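Microcin B17-processing protein McbC (Escherichia coli, PDB 6GRI) catalyses, as the FMN-dependent dehydrogenase of the microcin B17 synthetase, the oxidation of azolines in the precursor peptide to thiazoles and oxazoles. Local coordinates at the interface of chains A and B and the interface of chains A and C. Numbering follows the deposited sequence. Chains: chain A/B, Microcin B17-processing protein McbC; chain C, Microcin B17-processing protein McbD.

Contact 1: the interface of chains A and B. Residues chain A 44-47, 52; chain B 200-202.
A:Ala46 and B:Lys201 are joined backbone to backbone across this McbC–McbC interface. The amide N of A:Ala46 donates to the carbonyl O of B:Lys201 at 3.0 Å, nearly straight (166° at H) and in the carbonyl plane on a lone pair. Alanine probably suits the place, since no more than a methyl has to fit beside the B:Phe200 carbonyl.

The apolar contacts are made largely by the methylenes of B:Lys201. With CG anti to the backbone N (chi1 -164°) and the chain extended beyond it, the side chain runs past A:Ser45 and brings CE to 3.6 Å from CD2 of A:Leu52, the two crossing at about a right angle; a long aliphatic chain suits this reach. A:Ser45 lies against the same stretch, its CB 3.6 Å from CE. To either side, branched valines offer methyls to rings: CG2 of A:Val47 meets CE2 of B:Phe200 (3.8 Å), and CG1 of A:Val44 lies in plane at the ring edge of B:Tyr202.

Among the polar ends, two are bonded within their own chain. The side-chain amine NZ of B:Lys201 donates to the phenol OH of B:Tyr202 (2.6 Å), while the lysine's own CG sits over the centre of the tyrosine ring. The hydroxyl OG of A:Ser45 bonds O of A:Val47 at 2.7 Å, which probably braces this stretch.

In the fold, A:44–47 follow strand 42-43 and A:Leu52 belongs to 3-10 helix 50-54; B:200–202 link helix 195-199 to the long helix 204-228.

Contact 2: the interface of chains A and C. Residues chain A 245, 248; chain C 23-25.
A:Asn248 of McbC, a nitroreductase-family oxidoreductase, meets C:Arg24 of McbD, the YcaO-family cyclodehydratase subunit, in part of the surface where the two dock within the synthetase. The backbone carbonyl O of A:Asn248 accepts the amide N of C:Arg24 at 3.1 Å. The bond is straight at hydrogen (169°), although the donor stands well above the carbonyl plane. Beside it, the amide ND2 of C:Asn25 makes a weak hydrogen bond, 3.4 Å long, to OD1 of A:Asn248; the two amide planes are turned 61° apart.

The side chain of C:Arg24 is extended from CG to NE, and its CD passes 3.9 Å from CA of A:Asn248. This carries the guanidinium to A:Lys245, whose CE lies over one face, offset toward the rim and 3.6 Å from NH2. Lysine appears to contribute mainly its methylenes; the nearness of two cationic groups probably costs some energy unless solvent or other groups offset it. A bend at chi2 (88°) turns the lysine chain obliquely across the guanidinium, while OD1 of C:Asn25 lies over the opposite face, also toward the rim.

Farther out, the carboxamide OD1 of C:Asn23 accepts the backbone N of C:Asn25 at 2.7 Å, probably bracing the turn that presents C:Arg24. A:Lys245 lies in helix 240-246, and A:Asn248 just beyond it has the left-handed backbone conformation that asparagine tolerates well.

Contact 3: the interface of chains A and B. Residues chain A 236, 238, 240, 256-257; chain B 205, 208, 212.
The aromatic ring of A:Tyr238 forms the apolar centre, and NH2 of B:Arg205 sits over its face, 3.5 Å from the ring centroid, in a cation–pi contact. Ring and guanidinium planes are 73° apart, so the arginine points a nitrogen at the ring instead of lying flat on it. Tyrosine suits the place by offering both a pi face and a hydroxyl: its OH donates to O of A:Pro256 at 2.7 Å, which helps hold the ring against strand 254-263.

Around this centre lies the charged layer. B:Arg205, its CG anti to the backbone N (chi1 -156°) and its chain extended to NE, grips one carboxylate oxygen of A:Asp240 end-on with two nitrogens: NH1 lies 2.6 Å and NH2 3.0 Å from OD1, approaching from opposite faces of the carboxylate plane. The other oxygen, OD2, takes a 3.0 Å salt bridge from NH1 of B:Arg208, whose chain bends at chi3 (-65°). Both oxygens are met on their syn sides but somewhat out of the carboxylate plane, the guanidiniums standing steeply to it. NH1 of B:Arg208 also lies over the guanidinium of B:Arg205; the two arginines share the carboxylate, one on each oxygen.

Weaker bonds form the rim, from NH2 of B:Arg205 to O of A:Ala236 and from NH1 of B:Arg208 to O of A:Leu257.

By clamping helix 204-228 of one subunit to the other, the site helps hold together the McbC dimer, the arrangement typical of nitroreductases.

Contact 1: the interface of chains A and B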
# COMPACT_ATOMS: atom_id res chain seq x y z
N VAL A 44 -5.63 -14.64 17.87
CA VAL A 44 -5.36 -14.98 16.48
C VAL A 44 -6.63 -14.94 15.61
O VAL A 44 -6.61 -14.31 14.55
CB VAL A 44 -4.69 -16.36 16.40
CG1 VAL A 44 -4.63 -16.87 14.96
CG2 VAL A 44 -3.29 -16.26 16.98
N SER A 45 -7.70 -15.61 16.05
CA SER A 45 -8.95 -15.72 15.26
C SER A 45 -9.93 -14.56 15.47
O SER A 45 -10.33 -14.28 16.59
CB SER A 45 -9.69 -17.02 15.58
OG SER A 45 -10.90 -17.09 14.85
N ALA A 46 -10.34 -13.93 14.37
CA ALA A 46 -11.40 -12.92 14.39
C ALA A 46 -12.79 -13.50 14.68
O ALA A 46 -13.66 -12.77 15.14
CB ALA A 46 -11.41 -12.17 13.08
N VAL A 47 -13.00 -14.79 14.39
CA VAL A 47 -14.25 -15.49 14.67
C VAL A 47 -14.13 -16.16 16.03
O VAL A 47 -13.18 -16.91 16.25
CB VAL A 47 -14.55 -16.60 13.63
CG1 VAL A 47 -15.93 -17.22 13.90
CG2 VAL A 47 -14.45 -16.08 12.20
N LEU A 52 -16.90 -21.22 15.13
CA LEU A 52 -15.89 -21.65 14.14
C LEU A 52 -16.29 -22.87 13.31
O LEU A 52 -16.00 -22.92 12.12
CB LEU A 52 -14.51 -21.90 14.78
CG LEU A 52 -13.50 -20.74 14.84
CD1 LEU A 52 -12.34 -21.10 15.75
CD2 LEU A 52 -12.95 -20.38 13.47
N PHE B 200 -11.11 -13.59 6.60
CA PHE B 200 -12.02 -13.35 7.75
C PHE B 200 -11.57 -13.85 9.13
O PHE B 200 -11.97 -13.27 10.13
CB PHE B 200 -13.48 -13.78 7.45
CG PHE B 200 -13.75 -15.26 7.61
CD1 PHE B 200 -13.06 -16.21 6.87
CD2 PHE B 200 -14.77 -15.69 8.46
CE1 PHE B 200 -13.35 -17.56 7.01
CE2 PHE B 200 -15.07 -17.04 8.60
CZ PHE B 200 -14.36 -17.97 7.88
N LYS B 201 -10.76 -14.90 9.18
CA LYS B 201 -10.27 -15.42 10.46
C LYS B 201 -8.85 -14.91 10.82
O LYS B 201 -8.62 -14.43 11.93
CB LYS B 201 -10.28 -16.95 10.42
CG LYS B 201 -10.17 -17.57 11.79
CD LYS B 201 -10.02 -19.08 11.73
CE LYS B 201 -9.50 -19.62 13.06
NZ LYS B 201 -9.19 -21.08 13.01
N TYR B 202 -7.91 -15.01 9.88
CA TYR B 202 -6.50 -14.72 10.14
C TYR B 202 -6.03 -13.36 9.64
O TYR B 202 -4.85 -13.02 9.80
CB TYR B 202 -5.62 -15.82 9.52
CG TYR B 202 -5.97 -17.20 10.04
CD1 TYR B 202 -5.90 -17.46 11.41
CD2 TYR B 202 -6.38 -18.22 9.19
CE1 TYR B 202 -6.24 -18.71 11.91
CE2 TYR B 202 -6.73 -19.47 9.69
CZ TYR B 202 -6.65 -19.71 11.05
OH TYR B 202 -6.98 -20.94 11.58

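Contact 2: the interface of chains A and C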
# COMPACT_ATOMS: atom_id res chain seq x y z
N LYS A 245 15.58 -14.30 13.22
CA LYS A 245 16.71 -14.02 14.11
C LYS A 245 17.32 -15.34 14.61
O LYS A 245 18.52 -15.55 14.51
CB LYS A 245 16.25 -13.14 15.27
CG LYS A 245 17.32 -12.77 16.28
CD LYS A 245 18.06 -11.50 15.89
CE LYS A 245 19.11 -11.15 16.93
NZ LYS A 245 19.55 -9.73 16.81
N ASN A 248 19.36 -17.11 12.21
CA ASN A 248 20.37 -16.23 11.62
C ASN A 248 20.04 -15.82 10.19
O ASN A 248 20.92 -15.82 9.32
CB ASN A 248 21.78 -16.87 11.65
CG ASN A 248 22.26 -17.17 13.05
OD1 ASN A 248 22.26 -16.29 13.91
ND2 ASN A 248 22.70 -18.40 13.27
N ASN C 23 22.48 -15.07 5.26
CA ASN C 23 23.08 -15.11 6.60
C ASN C 23 23.20 -13.71 7.16
O ASN C 23 23.93 -12.90 6.61
CB ASN C 23 24.46 -15.77 6.48
CG ASN C 23 25.21 -15.89 7.81
OD1 ASN C 23 24.84 -15.31 8.83
ND2 ASN C 23 26.30 -16.64 7.77
N ARG C 24 22.52 -13.43 8.26
CA ARG C 24 22.58 -12.08 8.84
C ARG C 24 23.98 -11.72 9.37
O ARG C 24 24.30 -10.55 9.44
CB ARG C 24 21.52 -11.88 9.93
CG ARG C 24 21.81 -12.58 11.25
CD ARG C 24 20.67 -12.39 12.24
NE ARG C 24 21.10 -12.73 13.60
CZ ARG C 24 21.87 -11.96 14.38
NH1 ARG C 24 22.34 -10.78 13.96
NH2 ARG C 24 22.18 -12.38 15.60
N ASN C 25 24.78 -12.72 9.73
CA ASN C 25 26.14 -12.52 10.25
C ASN C 25 27.23 -12.45 9.18
O ASN C 25 28.39 -12.25 9.54
CB ASN C 25 26.52 -13.65 11.22
CG ASN C 25 25.64 -13.66 12.45
OD1 ASN C 25 25.52 -12.66 13.14
ND2 ASN C 25 25.03 -14.80 12.72

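Contact 3: the interface of chains A and B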
# COMPACT_ATOMS: atom_id res chain seq x y z
N ALA A 236 1.42 -22.15 11.31
CA ALA A 236 1.48 -20.72 11.03
C ALA A 236 1.59 -19.87 12.30
O ALA A 236 1.87 -18.68 12.19
CB ALA A 236 0.27 -20.31 10.20
N TYR A 238 3.65 -18.64 14.66
CA TYR A 238 5.01 -18.33 15.08
C TYR A 238 5.28 -16.85 14.83
O TYR A 238 4.72 -16.26 13.90
CB TYR A 238 6.03 -19.24 14.37
CG TYR A 238 6.05 -19.05 12.87
CD1 TYR A 238 6.77 -18.00 12.31
CD2 TYR A 238 5.36 -19.90 12.02
CE1 TYR A 238 6.78 -17.80 10.95
CE2 TYR A 238 5.38 -19.71 10.65
CZ TYR A 238 6.09 -18.65 10.12
OH TYR A 238 6.14 -18.39 8.77
N ASP A 240 7.21 -14.31 13.21
CA ASP A 240 8.04 -14.37 12.00
C ASP A 240 9.46 -13.82 12.16
O ASP A 240 10.42 -14.45 11.72
CB ASP A 240 7.36 -13.65 10.84
CG ASP A 240 6.13 -14.38 10.34
OD1 ASP A 240 5.14 -14.44 11.09
OD2 ASP A 240 6.16 -14.88 9.20
N PRO A 256 10.63 -16.23 6.71
CA PRO A 256 9.89 -17.50 6.88
C PRO A 256 8.40 -17.43 6.51
O PRO A 256 7.63 -16.75 7.20
CB PRO A 256 10.05 -17.78 8.39
CG PRO A 256 10.23 -16.43 9.01
CD PRO A 256 11.06 -15.68 8.01
N LEU A 257 7.99 -18.13 5.46
CA LEU A 257 6.56 -18.16 5.05
C LEU A 257 5.71 -19.11 5.85
O LEU A 257 4.58 -18.77 6.23
CB LEU A 257 6.41 -18.52 3.58
CG LEU A 257 7.11 -17.57 2.63
CD1 LEU A 257 6.75 -17.90 1.18
CD2 LEU A 257 6.73 -16.14 2.99
N ARG B 205 -2.50 -12.52 7.13
CA ARG B 205 -1.83 -13.80 7.00
C ARG B 205 -2.67 -14.87 6.28
O ARG B 205 -2.13 -15.82 5.72
CB ARG B 205 -1.40 -14.29 8.39
CG ARG B 205 -0.23 -15.28 8.42
CD ARG B 205 -0.02 -15.68 9.87
NE ARG B 205 1.18 -16.45 10.15
CZ ARG B 205 2.40 -15.95 10.37
NH1 ARG B 205 2.64 -14.65 10.28
NH2 ARG B 205 3.40 -16.78 10.64
N ARG B 208 -1.64 -15.14 2.46
CA ARG B 208 -0.45 -15.97 2.32
C ARG B 208 -0.78 -17.47 2.43
O ARG B 208 -0.39 -18.29 1.59
CB ARG B 208 0.56 -15.55 3.40
CG ARG B 208 1.91 -16.25 3.40
CD ARG B 208 2.51 -16.20 4.80
NE ARG B 208 2.83 -14.83 5.21
CZ ARG B 208 3.56 -14.51 6.29
NH1 ARG B 208 4.05 -15.45 7.09
NH2 ARG B 208 3.78 -13.22 6.57
N MET B 212 -0.46 -20.30 -0.61
CA MET B 212 0.29 -21.55 -0.42
C MET B 212 -0.61 -22.78 -0.57
O MET B 212 -0.21 -23.78 -1.17
CB MET B 212 0.97 -21.58 0.95
CG MET B 212 2.08 -20.56 1.11
SD MET B 212 2.86 -20.66 2.73
CE MET B 212 1.55 -20.17 3.83

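Contacts 1 and 3 belong to the same two-fold McbC–McbC interface, their C-alpha centres about 15 Å apart, and each has a twin with the chains exchanged. In chain B they are neighbours in sequence: contact 1 uses the loop leading into helix 204-228, contact 3 the first turns of that helix. Measured between the same kind of centres, contact 2 lies about 19 Å from contact 3 and 33 Å from contact 1. Helix 240-246 of chain A is shared by contacts 2 and 3, facing the other McbC subunit through A:Asp240 and McbD through A:Lys245. This short helix may therefore couple dimer packing to docking of the YcaO subunit.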